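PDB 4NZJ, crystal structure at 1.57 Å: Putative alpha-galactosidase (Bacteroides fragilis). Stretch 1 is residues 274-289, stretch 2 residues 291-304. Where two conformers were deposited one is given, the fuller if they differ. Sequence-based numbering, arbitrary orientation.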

ATOM      1  N   ARG A 274      -2.482   0.166 -12.021  1.00 16.09           N
ATOM      2  CA  ARG A 274      -1.102   0.074 -12.455  1.00 16.94           C
ATOM      3  C   ARG A 274      -0.820   1.127 -13.531  1.00 16.80           C
ATOM      4  O   ARG A 274      -1.598   1.296 -14.474  1.00 17.13           O
ATOM      5  CB  ARG A 274      -0.807  -1.345 -12.941  1.00 16.65           C
ATOM      6  CG  ARG A 274      -0.710  -2.361 -11.801  1.00 17.19           C
ATOM      7  CD  ARG A 274       0.663  -2.345 -11.139  1.00 17.69           C
ATOM      8  NE  ARG A 274       1.641  -2.670 -12.163  1.00 17.79           N
ATOM      9  CZ  ARG A 274       1.898  -3.899 -12.616  1.00 18.94           C
ATOM     10  NH1 ARG A 274       1.339  -4.975 -12.063  1.00 19.59           N
ATOM     11  NH2 ARG A 274       2.748  -4.048 -13.617  1.00 20.13           N
ATOM     12  N   VAL A 275       0.288   1.843 -13.377  1.00 18.14           N
ATOM     13  CA  VAL A 275       0.679   2.883 -14.327  1.00 17.74           C
ATOM     14  C   VAL A 275       1.743   2.419 -15.317  1.00 18.03           C
ATOM     15  O   VAL A 275       2.076   3.152 -16.242  1.00 18.08           O
ATOM     16  CB  VAL A 275       1.175   4.174 -13.625  1.00 17.84           C
ATOM     17  CG1 VAL A 275       0.069   4.766 -12.768  1.00 19.03           C
ATOM     18  CG2 VAL A 275       2.434   3.930 -12.805  1.00 18.19           C
ATOM     19  N   SER A 276       2.243   1.198 -15.139  1.00 18.40           N
ATOM     20  CA  SER A 276       3.362   0.703 -15.922  1.00 19.07           C
ATOM     21  C   SER A 276       3.371  -0.808 -16.023  1.00 18.51           C
ATOM     22  O   SER A 276       2.617  -1.498 -15.339  1.00 17.63           O
ATOM     23  CB  SER A 276       4.675   1.136 -15.270  1.00 20.19           C
ATOM     24  OG  SER A 276       4.939   0.383 -14.085  1.00 21.60           O
ATOM     25  N   GLY A 277       4.270  -1.303 -16.864  1.00 20.57           N
ATOM     26  CA  GLY A 277       4.603  -2.716 -16.883  1.00 21.22           C
ATOM     27  C   GLY A 277       5.264  -3.123 -15.580  1.00 20.23           C
ATOM     28  O   GLY A 277       5.573  -2.278 -14.727  1.00 20.06           O
ATOM     29  N   ASP A 278       5.502  -4.420 -15.444  1.00 19.87           N
ATOM     30  CA  ASP A 278       5.976  -4.996 -14.196  1.00 19.51           C
ATOM     31  C   ASP A 278       7.340  -4.466 -13.785  1.00 18.22           C
ATOM     32  O   ASP A 278       8.224  -4.289 -14.619  1.00 18.83           O
ATOM     33  CB  ASP A 278       6.057  -6.522 -14.316  1.00 21.78           C
ATOM     34  CG  ASP A 278       4.697  -7.184 -14.467  1.00 24.24           C
ATOM     35  OD1 ASP A 278       3.650  -6.524 -14.285  1.00 24.52           O
ATOM     36  OD2 ASP A 278       4.684  -8.400 -14.762  1.00 27.02           O
ATOM     37  N   ILE A 279       7.487  -4.223 -12.481  1.00 18.70           N
ATOM     38  CA  ILE A 279       8.754  -3.817 -11.894  1.00 18.59           C
ATOM     39  C   ILE A 279       9.659  -5.035 -11.722  1.00 19.66           C
ATOM     40  O   ILE A 279       9.189  -6.137 -11.439  1.00 20.73           O
ATOM     41  CB  ILE A 279       8.544  -3.110 -10.531  1.00 19.59           C
ATOM     42  CG1 ILE A 279       9.815  -2.370 -10.107  1.00 21.40           C
ATOM     43  CG2 ILE A 279       8.084  -4.083  -9.447  1.00 21.15           C
ATOM     44  CD1 ILE A 279       9.590  -1.408  -8.955  1.00 20.79           C
ATOM     45  N   GLY A 280      10.946  -4.823 -11.938  1.00 19.68           N
ATOM     46  CA  GLY A 280      11.958  -5.810 -11.631  1.00 21.42           C
ATOM     47  C   GLY A 280      12.772  -5.390 -10.420  1.00 22.60           C
ATOM     48  O   GLY A 280      12.765  -4.221 -10.016  1.00 21.51           O
ATOM     49  N   ASP A 281      13.476  -6.357  -9.844  1.00 21.82           N
ATOM     50  CA  ASP A 281      14.402  -6.106  -8.747  1.00 21.84           C
ATOM     51  C   ASP A 281      15.707  -5.587  -9.350  1.00 21.79           C
ATOM     52  O   ASP A 281      16.723  -6.283  -9.409  1.00 21.96           O
ATOM     53  CB  ASP A 281      14.593  -7.411  -7.959  1.00 23.09           C
ATOM     54  CG  ASP A 281      15.531  -7.269  -6.775  1.00 26.28           C
ATOM     55  OD1 ASP A 281      15.726  -6.145  -6.275  1.00 23.63           O
ATOM     56  OD2 ASP A 281      16.075  -8.318  -6.350  1.00 28.06           O
ATOM     57  N   ILE A 282      15.660  -4.340  -9.818  1.00 21.72           N
ATOM     58  CA  ILE A 282      16.744  -3.751 -10.583  1.00 22.40           C
ATOM     59  C   ILE A 282      16.581  -2.224 -10.594  1.00 20.79           C
ATOM     60  O   ILE A 282      15.460  -1.713 -10.593  1.00 20.68           O
ATOM     61  CB  ILE A 282      16.797  -4.343 -12.013  1.00 25.41           C
ATOM     62  CG1 ILE A 282      18.051  -3.884 -12.752  1.00 27.50           C
ATOM     63  CG2 ILE A 282      15.531  -4.007 -12.793  1.00 25.15           C
ATOM     64  CD1 ILE A 282      18.379  -4.710 -13.982  1.00 29.90           C
ATOM     65  N   TRP A 283      17.702  -1.515 -10.569  1.00 21.59           N
ATOM     66  CA  TRP A 283      17.696  -0.065 -10.421  1.00 20.73           C
ATOM     67  C   TRP A 283      17.254   0.609 -11.720  1.00 20.37           C
ATOM     68  O   TRP A 283      16.382   1.478 -11.710  1.00 19.85           O
ATOM     69  CB  TRP A 283      19.084   0.395 -10.014  1.00 21.19           C
ATOM     70  CG  TRP A 283      19.230   1.822  -9.596  1.00 20.93           C
ATOM     71  CD1 TRP A 283      20.060   2.740 -10.151  1.00 22.11           C
ATOM     72  CD2 TRP A 283      18.579   2.478  -8.500  1.00 20.39           C
ATOM     73  NE1 TRP A 283      19.962   3.936  -9.484  1.00 21.95           N
ATOM     74  CE2 TRP A 283      19.063   3.801  -8.462  1.00 20.84           C
ATOM     75  CE3 TRP A 283      17.637   2.078  -7.551  1.00 20.18           C
ATOM     76  CZ2 TRP A 283      18.631   4.729  -7.515  1.00 20.19           C
ATOM     77  CZ3 TRP A 283      17.208   3.001  -6.604  1.00 19.76           C
ATOM     78  CH2 TRP A 283      17.700   4.309  -6.598  1.00 19.73           C
ATOM     79  N   TYR A 284      17.856   0.191 -12.826  1.00 20.88           N
ATOM     80  CA  TYR A 284      17.552   0.759 -14.140  1.00 21.42           C
ATOM     81  C   TYR A 284      17.367  -0.344 -15.168  1.00 21.19           C
ATOM     82  O   TYR A 284      18.248  -1.180 -15.341  1.00 21.71           O
ATOM     83  CB  TYR A 284      18.661   1.695 -14.611  1.00 22.90           C
ATOM     84  CG  TYR A 284      18.380   2.272 -15.987  1.00 24.85           C
ATOM     85  CD1 TYR A 284      18.746   1.582 -17.140  1.00 26.18           C
ATOM     86  CD2 TYR A 284      17.709   3.483 -16.129  1.00 26.07           C
ATOM     87  CE1 TYR A 284      18.474   2.092 -18.399  1.00 28.13           C
ATOM     88  CE2 TYR A 284      17.428   4.001 -17.383  1.00 26.67           C
ATOM     89  CZ  TYR A 284      17.805   3.299 -18.515  1.00 27.65           C
ATOM     90  OH  TYR A 284      17.539   3.806 -19.772  1.00 27.61           O
ATOM     91  N   ARG A 285      16.210  -0.340 -15.827  1.00 21.52           N
ATOM     92  CA  ARG A 285      15.978  -1.156 -17.015  1.00 22.25           C
ATOM     93  C   ARG A 285      14.777  -0.574 -17.743  1.00 21.25           C
ATOM     94  O   ARG A 285      13.704  -0.464 -17.160  1.00 21.61           O
ATOM     95  CB  ARG A 285      15.694  -2.610 -16.641  1.00 23.09           C
ATOM     96  CG  ARG A 285      15.665  -3.545 -17.844  1.00 25.07           C
ATOM     97  CD  ARG A 285      15.537  -4.994 -17.419  1.00 26.65           C
ATOM     98  NE  ARG A 285      15.681  -5.909 -18.551  1.00 29.49           N
ATOM     99  CZ  ARG A 285      14.722  -6.198 -19.428  1.00 31.00           C
ATOM    100  NH1 ARG A 285      13.518  -5.648 -19.336  1.00 29.93           N
ATOM    101  NH2 ARG A 285      14.977  -7.045 -20.420  1.00 33.06           N
ATOM    102  N   ASP A 286      14.956  -0.200 -19.009  1.00 22.18           N
ATOM    103  CA  ASP A 286      13.838   0.353 -19.763  1.00 22.98           C
ATOM    104  C   ASP A 286      13.042  -0.775 -20.395  1.00 23.78           C
ATOM    105  O   ASP A 286      13.359  -1.228 -21.495  1.00 25.57           O
ATOM    106  CB  ASP A 286      14.316   1.342 -20.830  1.00 24.16           C
ATOM    107  CG  ASP A 286      13.165   2.030 -21.543  1.00 24.66           C
ATOM    108  OD1 ASP A 286      11.995   1.778 -21.183  1.00 26.33           O
ATOM    109  OD2 ASP A 286      13.448   2.826 -22.465  1.00 28.22           O
ATOM    110  N   GLY A 287      12.009  -1.216 -19.686  1.00 24.24           N
ATOM    111  CA  GLY A 287      11.155  -2.303 -20.147  1.00 27.65           C
ATOM    112  C   GLY A 287      10.391  -1.972 -21.417  1.00 32.66           C
ATOM    113  O   GLY A 287      10.053  -2.871 -22.184  1.00 33.85           O
ATOM    114  N   ASN A 288      10.131  -0.686 -21.653  1.00 34.99           N
ATOM    115  CA  ASN A 288       9.386  -0.220 -22.829  0.50 39.22           C
ATOM    116  C   ASN A 288      10.199  -0.279 -24.119  1.00 43.58           C
ATOM    117  O   ASN A 288       9.656  -0.115 -25.214  1.00 51.10           O
ATOM    118  CB  ASN A 288       8.895   1.219 -22.606  0.50 36.95           C
ATOM    119  CG  ASN A 288       7.621   1.281 -21.796  0.50 34.93           C
ATOM    120  OD1 ASN A 288       6.932   0.277 -21.626  0.50 37.82           O
ATOM    121  ND2 ASN A 288       7.300   2.461 -21.288  0.50 35.59           N
ATOM    122  N   ARG A 289      11.512  -0.483 -23.984  1.00 44.09           N
ATOM    123  CA  ARG A 289      12.433  -0.564 -25.121  1.00 47.21           C
ATOM    124  C   ARG A 289      12.694  -2.017 -25.501  1.00 50.96           C
ATOM    125  O   ARG A 289      12.501  -2.414 -26.650  1.00 52.38           O
ATOM    126  CB  ARG A 289      13.758   0.131 -24.771  1.00 46.92           C
ATOM    127  CG  ARG A 289      14.956  -0.200 -25.660  1.00 49.50           C
ATOM    128  CD  ARG A 289      14.732   0.141 -27.127  1.00 50.35           C
ATOM    129  NE  ARG A 289      15.989   0.161 -27.879  1.00 49.98           N
ATOM    130  CZ  ARG A 289      16.098   0.434 -29.181  1.00 49.81           C
ATOM    131  NH1 ARG A 289      15.024   0.712 -29.914  1.00 49.18           N
ATOM    132  NH2 ARG A 289      17.296   0.428 -29.754  1.00 52.10           N
ATOM    133  N   GLY A 291      11.359  -4.720 -23.877  1.00 41.56           N
ATOM    134  CA  GLY A 291      10.326  -5.597 -23.340  1.00 38.51           C
ATOM    135  C   GLY A 291      10.699  -6.047 -21.940  1.00 35.39           C
ATOM    136  O   GLY A 291      11.828  -5.840 -21.492  1.00 36.07           O
ATOM    137  N   GLY A 292       9.746  -6.657 -21.250  1.00 33.34           N
ATOM    138  CA  GLY A 292       9.989  -7.222 -19.931  1.00 32.21           C
ATOM    139  C   GLY A 292      10.008  -6.187 -18.820  1.00 28.60           C
ATOM    140  O   GLY A 292       9.330  -5.163 -18.890  1.00 29.44           O
ATOM    141  N   LEU A 293      10.813  -6.456 -17.801  1.00 25.39           N
ATOM    142  CA  LEU A 293      10.738  -5.730 -16.540  1.00 23.38           C
ATOM    143  C   LEU A 293      11.310  -4.316 -16.616  1.00 21.00           C
ATOM    144  O   LEU A 293      12.250  -4.046 -17.365  1.00 21.13           O
ATOM    145  CB  LEU A 293      11.468  -6.520 -15.446  1.00 23.29           C
ATOM    146  CG  LEU A 293      10.926  -7.935 -15.193  1.00 25.40           C
ATOM    147  CD1 LEU A 293      11.758  -8.644 -14.131  1.00 27.69           C
ATOM    148  CD2 LEU A 293       9.458  -7.916 -14.802  1.00 26.32           C
ATOM    149  N   HIS A 294      10.738  -3.433 -15.797  1.00 20.36           N
ATOM    150  CA  HIS A 294      11.187  -2.055 -15.661  1.00 20.65           C
ATOM    151  C   HIS A 294      11.951  -1.884 -14.356  1.00 20.09           C
ATOM    152  O   HIS A 294      11.552  -2.441 -13.324  1.00 20.52           O
ATOM    153  CB  HIS A 294       9.990  -1.106 -15.621  1.00 22.69           C
ATOM    154  CG  HIS A 294       9.152  -1.129 -16.858  1.00 27.63           C
ATOM    155  ND1 HIS A 294       9.222  -0.146 -17.820  1.00 31.81           N
ATOM    156  CD2 HIS A 294       8.232  -2.021 -17.296  1.00 32.19           C
ATOM    157  CE1 HIS A 294       8.373  -0.425 -18.792  1.00 32.73           C
ATOM    158  NE2 HIS A 294       7.766  -1.561 -18.504  1.00 32.62           N
ATOM    159  N   GLY A 295      13.006  -1.081 -14.396  1.00 19.39           N
ATOM    160  CA  GLY A 295      13.742  -0.715 -13.193  1.00 19.94           C
ATOM    161  C   GLY A 295      13.012   0.314 -12.356  1.00 19.31           C
ATOM    162  O   GLY A 295      12.073   0.969 -12.811  1.00 18.51           O
ATOM    163  N   ILE A 296      13.463   0.454 -11.113  1.00 19.00           N
ATOM    164  CA  ILE A 296      12.891   1.405 -10.169  1.00 17.65           C
ATOM    165  C   ILE A 296      12.925   2.815 -10.758  1.00 17.43           C
ATOM    166  O   ILE A 296      11.921   3.526 -10.713  1.00 17.41           O
ATOM    167  CB  ILE A 296      13.674   1.368  -8.832  1.00 19.26           C
ATOM    168  CG1 ILE A 296      13.407   0.041  -8.104  1.00 19.43           C
ATOM    169  CG2 ILE A 296      13.309   2.558  -7.948  1.00 18.77           C
ATOM    170  CD1 ILE A 296      14.477  -0.343  -7.106  1.00 19.55           C
ATOM    171  N   LEU A 297      14.072   3.217 -11.297  1.00 17.39           N
ATOM    172  CA  LEU A 297      14.218   4.565 -11.864  1.00 19.10           C
ATOM    173  C   LEU A 297      13.234   4.797 -12.997  1.00 18.89           C
ATOM    174  O   LEU A 297      12.698   5.892 -13.158  1.00 20.44           O
ATOM    175  CB  LEU A 297      15.637   4.805 -12.375  1.00 20.30           C
ATOM    176  CG  LEU A 297      16.736   4.893 -11.317  1.00 21.75           C
ATOM    177  CD1 LEU A 297      18.036   5.334 -11.960  1.00 23.48           C
ATOM    178  CD2 LEU A 297      16.335   5.838 -10.193  1.00 22.66           C
ATOM    179  N   ASN A 298      12.995   3.756 -13.780  1.00 19.27           N
ATOM    180  CA  ASN A 298      12.143   3.873 -14.960  1.00 19.09           C
ATOM    181  C   ASN A 298      10.690   4.076 -14.589  1.00 19.16           C
ATOM    182  O   ASN A 298       9.970   4.843 -15.232  1.00 18.99           O
ATOM    183  CB  ASN A 298      12.328   2.641 -15.833  1.00 19.58           C
ATOM    184  CG  ASN A 298      13.788   2.374 -16.108  1.00 21.70           C
ATOM    185  OD1 ASN A 298      14.485   1.777 -15.285  1.00 22.96           O
ATOM    186  ND2 ASN A 298      14.272   2.861 -17.231  1.00 21.69           N
ATOM    187  N   ILE A 299      10.263   3.420 -13.519  1.00 18.57           N
ATOM    188  CA  ILE A 299       8.903   3.576 -13.046  1.00 18.35           C
ATOM    189  C   ILE A 299       8.711   4.965 -12.411  1.00 18.71           C
ATOM    190  O   ILE A 299       7.648   5.555 -12.546  1.00 17.68           O
ATOM    191  CB  ILE A 299       8.485   2.409 -12.124  1.00 19.58           C
ATOM    192  CG1 ILE A 299       8.294   1.156 -12.994  1.00 21.08           C
ATOM    193  CG2 ILE A 299       7.206   2.742 -11.372  1.00 19.17           C
ATOM    194  CD1 ILE A 299       7.970  -0.115 -12.248  1.00 23.17           C
ATOM    195  N   LEU A 300       9.745   5.497 -11.761  1.00 19.28           N
ATOM    196  CA  LEU A 300       9.705   6.881 -11.262  1.00 19.11           C
ATOM    197  C   LEU A 300       9.420   7.869 -12.385  1.00 19.22           C
ATOM    198  O   LEU A 300       8.614   8.777 -12.218  1.00 20.09           O
ATOM    199  CB  LEU A 300      11.016   7.272 -10.580  1.00 20.42           C
ATOM    200  CG  LEU A 300      11.284   6.617  -9.232  1.00 20.99           C
ATOM    201  CD1 LEU A 300      12.676   6.993  -8.741  1.00 22.47           C
ATOM    202  CD2 LEU A 300      10.218   7.015  -8.220  1.00 21.24           C
ATOM    203  N   GLU A 301      10.088   7.691 -13.519  1.00 18.87           N
ATOM    204  CA  GLU A 301       9.890   8.578 -14.663  1.00 19.96           C
ATOM    205  C   GLU A 301       8.450   8.524 -15.172  1.00 19.79           C
ATOM    206  O   GLU A 301       7.896   9.542 -15.585  1.00 20.60           O
ATOM    207  CB  GLU A 301      10.843   8.229 -15.814  1.00 21.75           C
ATOM    208  CG  GLU A 301      12.331   8.413 -15.520  1.00 23.99           C
ATOM    209  CD  GLU A 301      12.728   9.835 -15.131  1.00 28.49           C
ATOM    210  OE1 GLU A 301      12.121  10.811 -15.617  1.00 28.39           O
ATOM    211  OE2 GLU A 301      13.668   9.990 -14.323  1.00 34.64           O
ATOM    212  N   ILE A 302       7.860   7.335 -15.154  1.00 18.83           N
ATOM    213  CA  ILE A 302       6.482   7.149 -15.604  1.00 17.87           C
ATOM    214  C   ILE A 302       5.477   7.797 -14.651  1.00 18.29           C
ATOM    215  O   ILE A 302       4.547   8.479 -15.090  1.00 18.31           O
ATOM    216  CB  ILE A 302       6.154   5.648 -15.802  1.00 18.41           C
ATOM    217  CG1 ILE A 302       6.975   5.091 -16.974  1.00 20.00           C
ATOM    218  CG2 ILE A 302       4.658   5.442 -16.040  1.00 19.44           C
ATOM    219  CD1 ILE A 302       6.980   3.576 -17.062  1.00 21.02           C
ATOM    220  N   ASN A 303       5.668   7.592 -13.353  1.00 18.18           N
ATOM    221  CA  ASN A 303       4.719   8.086 -12.366  1.00 17.81           C
ATOM    222  C   ASN A 303       4.843   9.583 -12.092  1.00 17.67           C
ATOM    223  O   ASN A 303       3.871  10.209 -11.689  1.00 17.66           O
ATOM    224  CB  ASN A 303       4.862   7.310 -11.053  1.00 18.08           C
ATOM    225  CG  ASN A 303       3.565   7.252 -10.262  1.00 18.87           C
ATOM    226  OD1 ASN A 303       2.478   7.319 -10.831  1.00 19.70           O
ATOM    227  ND2 ASN A 303       3.677   7.112  -8.936  1.00 19.90           N
ATOM    228  N   ALA A 304       6.032  10.154 -12.298  1.00 17.31           N
ATOM    229  CA  ALA A 304       6.290  11.567 -11.945  1.00 18.29           C
ATOM    230  C   ALA A 304       5.227  12.556 -12.427  1.00 19.14           C
ATOM    231  O   ALA A 304       4.765  13.377 -11.637  1.00 20.44           O
ATOM    232  CB  ALA A 304       7.668  12.012 -12.421  1.00 18.91           C
TER
HETATM  233  O   HOH W   1      10.585   2.117 -18.868  1.00 29.42           O

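The contact between these two stretches is held together chiefly by backbone groups, with a few polar side chains completing the pattern and an apolar layer beside it. At its centre lies a single beta bridge between Ile-279 and His-294. The N of His-294 donates to the O of Asp-278 at 2.9 Å, and the N of Gly-280 donates to the O of His-294 at 2.8 Å; both bonds are nearly straight, so His-294 has both its backbone polar groups satisfied by stretch 1. Gly-280 suits its place because a CB there would lie only 3.0 Å from the CB of Leu-293.

Further along, stretch 1 receives the start of the helix in stretch 2. The first turn of a helix has amide hydrogens with no carbonyl behind them in the helix, and here the loop supplies acceptors: the N of Ile-296 donates to the O of Ile-282 (3.0 Å), and the N of Leu-297 to the O of Trp-283 (2.9 Å). Gly-295, at the N-cap position, has no side chain to offer as a cap. Its own N donates to the O of Arg-285 at 2.9 Å, and the backbones run so close, with 4.2 Å between the CA atoms of Tyr-284 and Gly-295, that a CB on this glycine would clash with Arg-285 N, Tyr-284 CA and Trp-283 O.

Asn-298, in the first turn of the helix, reaches back to the same loop: its OD1 accepts from the N of Arg-285 at 2.8 Å. The amide end, ND2, lies over one face of the Tyr-284 ring, 3.4 Å from CE2.

The long side chain of Arg-285, extended through its first three torsions, brings NH1 to two carbonyls near the plane of its guanidinium, the O of Gly-291 at 2.7 Å and the O of Leu-293 at 2.8 Å. One cationic nitrogen thus serves two backbone acceptors in the turn that follows the short helix. Gly-291 and Gly-292 both have positive phi, which favours glycine, and the N of Gly-291 makes a weak bond to the O of Gly-287 at 2.8 Å.

Gly-287 packs its CA against the face of the His-294 ring, 3.7 Å from the centroid of that ring; a CB would clash with CD2 of the same ring and with the O of Gly-292. The imidazole is also tied to the N-cap residue of the short helix through a water, which donates to Asp-286 OD1 (2.7 Å) and lies 2.8 Å from His-294 ND1. That same OD1 caps the helix by a weak bond from the N of Asn-288, 3.1 Å long.

Apolar side chains fill the remaining space. Ile-299 CD1 packs 3.5 Å from Ile-279 CB, while Leu-297 sets CD1 over the five-membered ring of Trp-283, 3.9 Å from its centroid. The indole and the leucine thereby cover one another beside the helix start.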